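Local coordinates for hemolysin-related protein (Vibrio cholerae serotype O1, PDB 6MLT), which is a secreted, metal-binding protein of the biofilm matrix that probably binds carbohydrate and contributes to adhesion of the biofilm, at residues I513-G518 with M539-Y544; Q494-M499 with R546-N551. All blocks are in the same frame, centred on the assembly; numbering follows the deposited sequence.

Overall arrangement
Following the chain from the N terminus, 494-499 comes first, at the turn between strands 490-494 and 498-502. Segment 513-518 follows, where the chain leaves the same four-stranded blade of the beta-propeller at the end of an outermost strand, 509-514. The chain then enters the next blade, in which strand 536-541 runs out into 539-544 and the loop 546-551 leads back to strand 553-559. Interaction 1 closes the shorter loop, with 20 residues between its segments; interaction 2 closes a longer one around it, so the two nest without crossing. Their centres lie about 5 Å apart. Together they tie the end of one blade to its successor, whose sheet also takes in N-terminal strand 13-19.

Interaction 1 of 2, residues I513-G518 with M539-Y544; sequences IANSSG and MVANDY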
loop_
_atom_site.group_PDB
_atom_site.type_symbol
_atom_site.label_atom_id
_atom_site.label_comp_id
_atom_site.label_asym_id
_atom_site.label_seq_id
_atom_site.Cartn_x
_atom_site.Cartn_y
_atom_site.Cartn_z
ATOM N N ILE A 513 -3.042 -17.122 -19.919
ATOM C CA ILE A 513 -2.496 -18.411 -19.510
ATOM C C ILE A 513 -3.664 -19.310 -19.142
ATOM O O ILE A 513 -4.498 -18.927 -18.313
ATOM C CB ILE A 513 -1.530 -18.261 -18.318
ATOM C CG1 ILE A 513 -0.262 -17.527 -18.757
ATOM C CG2 ILE A 513 -1.189 -19.624 -17.708
ATOM C CD1 ILE A 513 0.659 -17.131 -17.612
ATOM N N ALA A 514 -3.727 -20.495 -19.749
ATOM C CA ALA A 514 -4.762 -21.456 -19.398
ATOM C C ALA A 514 -4.566 -21.911 -17.955
ATOM O O ALA A 514 -3.503 -22.431 -17.601
ATOM C CB ALA A 514 -4.722 -22.649 -20.351
ATOM N N ASN A 515 -5.593 -21.721 -17.133
ATOM C CA ASN A 515 -5.514 -22.020 -15.705
ATOM C C ASN A 515 -6.934 -22.025 -15.163
ATOM O O ASN A 515 -7.614 -20.993 -15.210
ATOM C CB ASN A 515 -4.653 -20.980 -14.984
ATOM C CG ASN A 515 -4.296 -21.387 -13.564
ATOM O OD1 ASN A 515 -3.476 -22.278 -13.349
ATOM N ND2 ASN A 515 -4.899 -20.716 -12.589
ATOM N N SER A 516 -7.392 -23.174 -14.666
ATOM C CA SER A 516 -8.792 -23.339 -14.302
ATOM C C SER A 516 -9.001 -23.253 -12.795
ATOM O O SER A 516 -8.106 -23.552 -11.998
ATOM C CB SER A 516 -9.344 -24.672 -14.809
ATOM O OG SER A 516 -8.604 -25.779 -14.317
ATOM N N SER A 517 -10.216 -22.855 -12.417
ATOM C CA SER A 517 -10.621 -22.824 -11.019
ATOM C C SER A 517 -12.135 -22.705 -10.918
ATOM O O SER A 517 -12.764 -21.996 -11.715
ATOM C CB SER A 517 -9.960 -21.658 -10.272
ATOM O OG SER A 517 -10.385 -21.639 -8.914
ATOM N N GLY A 518 -12.714 -23.396 -9.932
ATOM C CA GLY A 518 -14.080 -23.093 -9.535
ATOM C C GLY A 518 -14.229 -21.668 -9.047
ATOM O O GLY A 518 -15.325 -21.100 -9.125
ATOM N N MET A 539 0.436 -19.150 -9.647
ATOM C CA MET A 539 -1.015 -19.258 -9.630
ATOM C C MET A 539 -1.434 -20.667 -9.237
ATOM O O MET A 539 -0.701 -21.640 -9.446
ATOM C CB MET A 539 -1.626 -18.884 -10.990
ATOM C CG MET A 539 -1.262 -19.804 -12.128
ATOM S SD MET A 539 -1.744 -19.126 -13.734
ATOM C CE MET A 539 -0.554 -17.795 -13.899
ATOM N N VAL A 540 -2.627 -20.768 -8.665
ATOM C CA VAL A 540 -3.166 -22.041 -8.202
ATOM C C VAL A 540 -4.307 -22.456 -9.119
ATOM O O VAL A 540 -4.950 -21.620 -9.761
ATOM C CB VAL A 540 -3.620 -21.947 -6.730
ATOM C CG1 VAL A 540 -2.468 -21.464 -5.863
ATOM C CG2 VAL A 540 -4.826 -21.016 -6.592
ATOM N N ALA A 541 -4.550 -23.763 -9.184
ATOM C CA ALA A 541 -5.512 -24.305 -10.128
ATOM C C ALA A 541 -6.222 -25.505 -9.527
ATOM O O ALA A 541 -5.689 -26.203 -8.654
ATOM C CB ALA A 541 -4.842 -24.714 -11.444
ATOM N N ASN A 542 -7.435 -25.739 -10.021
ATOM C CA ASN A 542 -8.220 -26.905 -9.659
ATOM C C ASN A 542 -9.106 -27.256 -10.841
ATOM O O ASN A 542 -9.465 -26.387 -11.645
ATOM C CB ASN A 542 -9.055 -26.647 -8.402
ATOM C CG ASN A 542 -9.913 -25.409 -8.531
ATOM O OD1 ASN A 542 -11.008 -25.458 -9.096
ATOM N ND2 ASN A 542 -9.416 -24.288 -8.018
ATOM N N ASP A 543 -9.464 -28.537 -10.936
ATOM C CA ASP A 543 -10.217 -29.025 -12.084
ATOM C C ASP A 543 -11.321 -29.990 -11.673
ATOM O O ASP A 543 -11.749 -30.824 -12.481
ATOM C CB ASP A 543 -9.287 -29.694 -13.106
ATOM C CG ASP A 543 -8.466 -30.825 -12.512
ATOM O OD1 ASP A 543 -8.733 -31.231 -11.361
ATOM O OD2 ASP A 543 -7.545 -31.311 -13.212
ATOM N N TYR A 544 -11.813 -29.874 -10.437
ATOM C CA TYR A 544 -12.872 -30.762 -9.968
ATOM C C TYR A 544 -14.201 -30.465 -10.656
ATOM O O TYR A 544 -15.049 -31.352 -10.752
ATOM C CB TYR A 544 -13.041 -30.643 -8.445
ATOM C CG TYR A 544 -13.528 -29.277 -8.009
ATOM C CD1 TYR A 544 -14.888 -28.971 -7.981
ATOM C CD2 TYR A 544 -12.628 -28.287 -7.644
ATOM C CE1 TYR A 544 -15.330 -27.718 -7.598
ATOM C CE2 TYR A 544 -13.059 -27.036 -7.263
ATOM C CZ TYR A 544 -14.413 -26.755 -7.243
ATOM O OH TYR A 544 -14.846 -25.499 -6.869
#
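Ser-517 and Asn-542 mark the closest backbone approach, CA to CA 4.9 Å, where two segments running 45° apart come off the ends of strands 509-514 and 536-541. One backbone bond joins them there, from Asn-542 N to Ser-516 O (3.0 Å), and the CA-H of Ala-541 leans on the same carbonyl oxygen. Further back, Asn-515 lies against Met-539, the two side chains sliding past each other in opposite directions. With CG anti to its own backbone N (chi1 -168°), Asn-515 brings CG to 3.4 Å from Met-539 SD. Its ND2 donates to Val-540 O at 3.0 Å, the bond lying in the amide plane of the asparagine but coming from above the plane of the carbonyl. Beyond the sulfur, Met-539 CE meets Ile-513 CD1 at 4.0 Å, and Tyr-557 of strand 553-559 packs on both residues. Asn-542 works both ends of its amide: OD1 accepts from Gly-518 N at 2.8 Å, on an in-plane lone pair, while ND2 donates to Ser-517 OG at 3.0 Å and also to Val-31 O. Ser-517 OG is itself hydrogen-bonded to Glu-522 and to Thr-519 N. Past the amide, Tyr-544 OH comes up to Gly-518 CA. The chemistry is that of a buried inter-blade seam of the propeller: two asparagine amides bridge strand ends that belong to different sheets, and with OD1 and ND2 of each engaged, Asn-515 through Asn-551 as well, their flips are fixed.

Interaction 2 of 2, residues Q494-M499 with R546-N551; sequences QDRLRM and RESQVN
Arg-496 NH2 donates to Ser-548 OG at 2.8 Å, the hydroxyl oxygen sitting at the edge of the guanidinium and tilted somewhat from its plane. The other terminal nitrogen, NH1, faces Glu-547 OE1 at 3.6 Å, a loose salt bridge in which guanidinium and carboxylate planes are turned 58° apart. Backbone atoms of Glu-547 lie over one face of the guanidinium, its O offset toward the rim. Next along the turn, Leu-497 uses a single methyl: CD2 reaches Val-550 CG2 at 3.8 Å, the two side chains crossing at about a right angle, and also rests on Ser-548 CA.

Arg-496 comes to this spot through a coiled chain, bent at chi2 (-56°) and again at chi3 (-58°), and its NE is held by Ser-517 O. A long, weak ion pair links NH2 to Asp-545 as well. Behind the turn stands Asp-495. Its OD1 accepts from Leu-497 N at 3.0 Å and from Arg-498 N at 2.8 Å, the first bond an Asx turn, the two together an Asx motif, which fix the backbone just where Arg-496 and Leu-497 project. Its OD2 takes both NE and NH2 of Arg-498, the latter at 2.7 Å, in a side-on salt bridge. Gln-494 NE2 donates to Asp-495 O at 2.7 Å as well as to Asn-515 O, linking the turn to the departing end of its own blade.

The result is a hairpin turn stiffened from within by a fully engaged carboxylate, and tied to the next blade's loop by the polar bonds of one arginine and the apolar contact of Leu-497. Since Glu-547 is exposed, solvent probably weakens its ion pair, and the shorter bond from buried Arg-496 to Ser-548 is likely the more specific link.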
loop_
_atom_site.group_PDB
_atom_site.type_symbol
_atom_site.label_atom_id
_atom_site.label_comp_id
_atom_site.label_asym_id
_atom_site.label_seq_id
_atom_site.Cartn_x
_atom_site.Cartn_y
_atom_site.Cartn_z
ATOM N N GLN A 494 -8.187 -13.645 -12.875
ATOM C CA GLN A 494 -8.461 -15.066 -13.018
ATOM C C GLN A 494 -9.955 -15.238 -13.243
ATOM O O GLN A 494 -10.760 -14.539 -12.618
ATOM C CB GLN A 494 -8.023 -15.826 -11.758
ATOM C CG GLN A 494 -8.447 -17.286 -11.707
ATOM C CD GLN A 494 -7.632 -18.146 -12.652
ATOM O OE1 GLN A 494 -6.407 -18.053 -12.688
ATOM N NE2 GLN A 494 -8.307 -18.972 -13.436
ATOM N N ASP A 495 -10.333 -16.150 -14.144
ATOM C CA ASP A 495 -11.736 -16.551 -14.216
ATOM C C ASP A 495 -11.841 -18.072 -14.167
ATOM O O ASP A 495 -11.016 -18.718 -13.517
ATOM C CB ASP A 495 -12.437 -15.936 -15.442
ATOM C CG ASP A 495 -11.960 -16.482 -16.788
ATOM O OD1 ASP A 495 -11.098 -17.382 -16.862
ATOM O OD2 ASP A 495 -12.498 -15.983 -17.803
ATOM N N ARG A 496 -12.863 -18.660 -14.796
ATOM C CA ARG A 496 -13.040 -20.106 -14.676
ATOM C C ARG A 496 -11.947 -20.876 -15.409
ATOM O O ARG A 496 -11.582 -21.978 -14.984
ATOM C CB ARG A 496 -14.414 -20.527 -15.203
ATOM C CG ARG A 496 -15.617 -19.958 -14.424
ATOM C CD ARG A 496 -15.584 -20.281 -12.932
ATOM N NE ARG A 496 -15.540 -21.717 -12.653
ATOM C CZ ARG A 496 -16.587 -22.531 -12.710
ATOM N NH1 ARG A 496 -17.779 -22.070 -13.056
ATOM N NH2 ARG A 496 -16.436 -23.820 -12.432
ATOM N N LEU A 497 -11.401 -20.316 -16.491
ATOM C CA LEU A 497 -10.525 -21.065 -17.386
ATOM C C LEU A 497 -9.197 -20.395 -17.698
ATOM O O LEU A 497 -8.321 -21.059 -18.264
ATOM C CB LEU A 497 -11.240 -21.337 -18.717
ATOM C CG LEU A 497 -12.503 -22.191 -18.643
ATOM C CD1 LEU A 497 -13.245 -22.174 -19.968
ATOM C CD2 LEU A 497 -12.149 -23.621 -18.244
ATOM N N ARG A 498 -9.015 -19.119 -17.367
ATOM C CA ARG A 498 -7.855 -18.366 -17.818
ATOM C C ARG A 498 -7.372 -17.434 -16.723
ATOM O O ARG A 498 -8.177 -16.825 -16.016
ATOM C CB ARG A 498 -8.168 -17.509 -19.063
ATOM C CG ARG A 498 -9.121 -18.130 -20.060
ATOM C CD ARG A 498 -9.716 -17.067 -20.965
ATOM N NE ARG A 498 -10.764 -16.297 -20.293
ATOM C CZ ARG A 498 -11.390 -15.256 -20.833
ATOM N NH1 ARG A 498 -11.070 -14.850 -22.056
ATOM N NH2 ARG A 498 -12.334 -14.617 -20.154
ATOM N N MET A 499 -6.057 -17.326 -16.601
ATOM C CA MET A 499 -5.415 -16.211 -15.928
ATOM C C MET A 499 -4.998 -15.213 -16.999
ATOM O O MET A 499 -4.536 -15.610 -18.071
ATOM C CB MET A 499 -4.205 -16.687 -15.115
ATOM C CG MET A 499 -3.429 -15.578 -14.409
ATOM S SD MET A 499 -2.222 -14.755 -15.489
ATOM C CE MET A 499 -1.785 -13.351 -14.462
ATOM N N ARG A 546 -16.750 -29.459 -13.773
ATOM C CA ARG A 546 -16.808 -29.697 -15.213
ATOM C C ARG A 546 -16.667 -28.411 -16.014
ATOM O O ARG A 546 -16.180 -28.442 -17.149
ATOM C CB ARG A 546 -18.120 -30.395 -15.577
ATOM N N GLU A 547 -17.090 -27.278 -15.458
ATOM C CA GLU A 547 -16.983 -25.997 -16.144
ATOM C C GLU A 547 -15.632 -25.319 -15.947
ATOM O O GLU A 547 -15.445 -24.192 -16.423
ATOM C CB GLU A 547 -18.101 -25.057 -15.680
ATOM C CG GLU A 547 -19.499 -25.536 -16.064
ATOM C CD GLU A 547 -20.575 -24.520 -15.734
ATOM O OE1 GLU A 547 -20.408 -23.770 -14.751
ATOM O OE2 GLU A 547 -21.588 -24.469 -16.465
ATOM N N SER A 548 -14.686 -25.965 -15.260
ATOM C CA SER A 548 -13.361 -25.378 -15.063
ATOM C C SER A 548 -12.365 -26.531 -14.916
ATOM O O SER A 548 -11.754 -26.758 -13.872
ATOM C CB SER A 548 -13.330 -24.433 -13.859
ATOM O OG SER A 548 -13.899 -25.024 -12.704
ATOM N N GLN A 549 -12.172 -27.268 -16.009
ATOM C CA GLN A 549 -11.425 -28.523 -15.996
ATOM C C GLN A 549 -10.244 -28.412 -16.957
ATOM O O GLN A 549 -10.282 -28.929 -18.073
ATOM C CB GLN A 549 -12.367 -29.679 -16.367
ATOM C CG GLN A 549 -11.950 -31.026 -15.820
ATOM C CD GLN A 549 -13.135 -31.939 -15.588
ATOM O OE1 GLN A 549 -13.784 -32.375 -16.535
ATOM N NE2 GLN A 549 -13.436 -32.222 -14.320
ATOM N N VAL A 550 -9.188 -27.728 -16.514
ATOM C CA VAL A 550 -7.982 -27.571 -17.322
ATOM C C VAL A 550 -6.799 -28.202 -16.601
ATOM O O VAL A 550 -6.094 -29.048 -17.164
ATOM C CB VAL A 550 -7.692 -26.091 -17.622
ATOM C CG1 VAL A 550 -6.352 -25.942 -18.363
ATOM C CG2 VAL A 550 -8.822 -25.482 -18.435
ATOM N N ASN A 551 -6.561 -27.779 -15.361
ATOM C CA ASN A 551 -5.381 -28.215 -14.629
ATOM C C ASN A 551 -5.654 -28.124 -13.134
ATOM O O ASN A 551 -6.698 -27.628 -12.700
ATOM C CB ASN A 551 -4.150 -27.388 -15.031
ATOM C CG ASN A 551 -4.322 -25.893 -14.768
ATOM O OD1 ASN A 551 -5.427 -25.363 -14.820
ATOM N ND2 ASN A 551 -3.219 -25.213 -14.488
#